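Local coordinates for protein protease Do-like 8, chloroplastic (Arabidopsis thaliana, PDB 4IC6) that probably acts as a serine endopeptidase of the HtrA (Deg) family in the chloroplast thylakoid, joining a trypsin-like protease domain to a PDZ domain, at residues G22-F25 with P26-R30; K286-A289 with E290-G293. The protein carries 1 engineered substitution. All coordinates share one frame; numbering follows the deposited sequence.

Interaction 1: G22-F25 with P26-R30; sequences GPLF and PTEGR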
# COMPACT_ATOMS: atom_id res chain seq x y z
N GLY A 22 24.59 37.42 6.96
CA GLY A 22 25.98 37.60 6.58
C GLY A 22 26.15 37.62 5.07
O GLY A 22 25.17 37.48 4.33
N PRO A 23 27.40 37.79 4.59
CA PRO A 23 27.68 37.75 3.15
C PRO A 23 27.60 36.31 2.65
O PRO A 23 27.98 35.40 3.38
CB PRO A 23 29.11 38.26 3.06
CG PRO A 23 29.73 37.85 4.36
CD PRO A 23 28.63 37.93 5.39
N LEU A 24 27.10 36.10 1.44
CA LEU A 24 26.98 34.73 0.93
C LEU A 24 28.29 34.25 0.31
O LEU A 24 29.04 35.03 -0.26
CB LEU A 24 25.85 34.64 -0.09
CG LEU A 24 24.49 35.07 0.45
CD1 LEU A 24 23.41 34.79 -0.56
CD2 LEU A 24 24.22 34.34 1.76
N PHE A 25 28.55 32.96 0.42
CA PHE A 25 29.71 32.38 -0.24
C PHE A 25 29.48 32.36 -1.76
O PHE A 25 28.34 32.56 -2.21
CB PHE A 25 30.02 30.99 0.35
CG PHE A 25 30.62 31.06 1.74
CD1 PHE A 25 31.97 31.34 1.91
CD2 PHE A 25 29.82 30.89 2.86
CE1 PHE A 25 32.53 31.42 3.19
CE2 PHE A 25 30.37 30.97 4.15
CZ PHE A 25 31.73 31.23 4.32
N PRO A 26 30.54 32.16 -2.55
CA PRO A 26 30.42 32.36 -4.01
C PRO A 26 29.38 31.48 -4.70
O PRO A 26 28.60 32.00 -5.50
CB PRO A 26 31.83 32.05 -4.53
CG PRO A 26 32.72 32.48 -3.37
CD PRO A 26 31.95 32.02 -2.13
N THR A 27 29.37 30.19 -4.41
CA THR A 27 28.43 29.31 -5.09
C THR A 27 26.99 29.58 -4.65
O THR A 27 26.11 29.78 -5.50
CB THR A 27 28.79 27.82 -4.94
OG1 THR A 27 30.07 27.59 -5.54
CG2 THR A 27 27.77 26.95 -5.66
N GLU A 28 26.73 29.61 -3.35
CA GLU A 28 25.36 29.94 -2.93
C GLU A 28 25.00 31.35 -3.40
O GLU A 28 23.87 31.59 -3.81
CB GLU A 28 25.17 29.80 -1.41
CG GLU A 28 26.15 30.60 -0.57
CD GLU A 28 25.74 30.69 0.90
OE1 GLU A 28 24.66 30.16 1.27
OE2 GLU A 28 26.50 31.30 1.68
N GLY A 29 25.96 32.27 -3.39
CA GLY A 29 25.74 33.61 -3.91
C GLY A 29 25.24 33.65 -5.35
O GLY A 29 24.28 34.36 -5.66
N ARG A 30 25.90 32.91 -6.24
CA ARG A 30 25.49 32.84 -7.65
C ARG A 30 24.08 32.28 -7.78
O ARG A 30 23.27 32.78 -8.55
CB ARG A 30 26.40 31.92 -8.47
CG ARG A 30 27.85 32.35 -8.59
CD ARG A 30 28.56 31.57 -9.72
NE ARG A 30 28.72 30.14 -9.47
CZ ARG A 30 27.93 29.19 -9.98
NH1 ARG A 30 28.17 27.91 -9.69
NH2 ARG A 30 26.91 29.51 -10.77
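Glu28 reaches back over the start of its own helix and grips the backbone N of Phe25, with OE2 2.9 Å from that nitrogen and an N-H...O angle of 166°. Phe25 holds the N-cap position, so the bond runs from cap residue to third helical residue; phenylalanine has no polar side chain to return a bond, and a full capping box is not formed. The lone pair of OE2 used here is the anti one, turned away from OE1. CG of Glu28 lies between its backbone N and carbonyl carbon (chi1 55°), and the chain then runs extended, which carries the carboxylate back beside Phe25. It arrives at the edge of the Phe25 ring, near the ring plane: OE2 lies 3.5 Å from CD2, and the two planes are 22° apart. The side chains of Leu24 and Glu28 cross at about a right angle, with Leu24 CD2 3.8 Å from Glu28 OE2, while Leu24 CB rests 4.0 Å from CA of Gly29. A side chain on Gly29 would run into Phe25 O, which accepts from Gly29 N at 2.7 Å and closes the first helical turn. Pro26 suits the first helical position, where no N-H is needed. OE2 of Glu28 is also hydrogen-bonded to Ser211 OG, and OE1 to Gln155 N, both of a second subunit, whose Arg30 makes a cation-pi contact with the Phe25 ring. An alanine at Glu28 would probably leave the N-H of Phe25, and Ser211 and Gln155 N of the second subunit, without their shared mate. The loop after strand 18-19 thus turns into helix 26-39 at a subunit interface, against the start of strand 155-160 and the residue after strand 207-210 of the second subunit.

Interaction 2: K286-A289 with E290-G293; sequences KSLA and EKAG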
# COMPACT_ATOMS: atom_id res chain seq x y z
N LYS A 286 -0.58 -6.13 -40.78
CA LYS A 286 -0.81 -5.42 -42.04
C LYS A 286 -0.54 -3.91 -41.97
O LYS A 286 -1.40 -3.09 -42.31
CB LYS A 286 -2.20 -5.71 -42.60
CG LYS A 286 -3.34 -5.41 -41.66
CD LYS A 286 -4.19 -6.66 -41.44
CE LYS A 286 -4.38 -7.42 -42.75
NZ LYS A 286 -5.32 -8.56 -42.60
N SER A 287 0.67 -3.57 -41.52
CA SER A 287 1.16 -2.20 -41.50
C SER A 287 2.10 -2.01 -42.68
O SER A 287 2.47 -2.98 -43.34
CB SER A 287 1.93 -1.96 -40.21
OG SER A 287 3.02 -2.87 -40.13
N LEU A 288 2.51 -0.77 -42.94
CA LEU A 288 3.55 -0.52 -43.93
C LEU A 288 4.82 -1.33 -43.56
O LEU A 288 5.46 -1.91 -44.43
CB LEU A 288 3.87 0.98 -44.00
CG LEU A 288 3.28 1.81 -45.16
CD1 LEU A 288 1.98 1.24 -45.67
CD2 LEU A 288 3.15 3.26 -44.73
N ALA A 289 5.16 -1.34 -42.27
CA ALA A 289 6.32 -2.09 -41.80
C ALA A 289 6.22 -3.56 -42.16
O ALA A 289 7.15 -4.13 -42.73
CB ALA A 289 6.50 -1.92 -40.29
N GLU A 290 5.08 -4.18 -41.84
CA GLU A 290 4.86 -5.58 -42.21
C GLU A 290 4.99 -5.82 -43.72
O GLU A 290 5.73 -6.71 -44.14
CB GLU A 290 3.49 -6.06 -41.72
CG GLU A 290 3.18 -7.51 -42.09
CD GLU A 290 1.82 -7.95 -41.57
OE1 GLU A 290 1.69 -8.12 -40.33
OE2 GLU A 290 0.90 -8.13 -42.39
N LYS A 291 4.28 -5.03 -44.52
CA LYS A 291 4.31 -5.21 -45.96
C LYS A 291 5.72 -5.01 -46.51
O LYS A 291 6.10 -5.64 -47.49
CB LYS A 291 3.32 -4.25 -46.65
CG LYS A 291 1.89 -4.35 -46.10
CD LYS A 291 0.92 -3.50 -46.90
CE LYS A 291 -0.32 -3.16 -46.07
NZ LYS A 291 0.04 -2.34 -44.87
N ALA A 292 6.49 -4.14 -45.87
CA ALA A 292 7.89 -3.94 -46.25
C ALA A 292 8.78 -5.12 -45.83
O ALA A 292 9.89 -5.28 -46.34
CB ALA A 292 8.43 -2.64 -45.67
N GLY A 293 8.29 -5.94 -44.90
CA GLY A 293 9.01 -7.14 -44.50
C GLY A 293 9.85 -6.99 -43.24
O GLY A 293 10.77 -7.78 -43.00
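Ser287 caps the short helix 288-292: its OG accepts from Glu290 N at 3.0 Å, with a nearly straight N-H...O angle of 171°. A chi1 of 59° sets OG between the backbone N and the carbonyl carbon of Ser287, and from there the small hydroxyl can meet the N-H of the first turn. OG is also hydrogen-bonded to Pro284 O, and the two bonds together fix the hydroxyl's rotation. Glu290 is stretched out, and its chain carries the carboxylate back to Lys286, where OE1 accepts weakly from the backbone N at 3.1 Å. Lys291 also folds back. Its chain is extended until chi4 (62°) bends NZ toward the Lys286 carbonyl, giving a weak bond of 3.0 Å to O, and on the way CG passes 3.1 Å from Ser287 O. The helix ends in a Schellman motif at Gly293, whose positive phi glycine tolerates easily and whose N bonds Glu290 O and, weakly, Ala289 O. The short methyl of Ala289 fits the buried side, touching Ile261, Val283 and Leu294, whereas Leu288 packs on Ile353 and Glu356. Coming after strand 278-282, the helix lies against strand 347-357 of the PDZ domain.

Interactions 1 and 2 are both local contacts around a helix N-cap near the molecular surface, interaction 2 running through to the helix end, yet they belong to different helices on opposite sides of the chain's centre, with centres about 61 Å apart. Neither is a core contact, although each contains one buried residue: a glutamate in 22-30, an alanine in 286-293. Their capping chemistry differs. In interaction 1 the cap residue has an aromatic side chain and a helical carboxylate takes its backbone N-H; in interaction 2 the cap hydroxyl itself accepts from the helix. Other subunits complete the surroundings of interaction 1, whereas interaction 2 packs within its own PDZ domain.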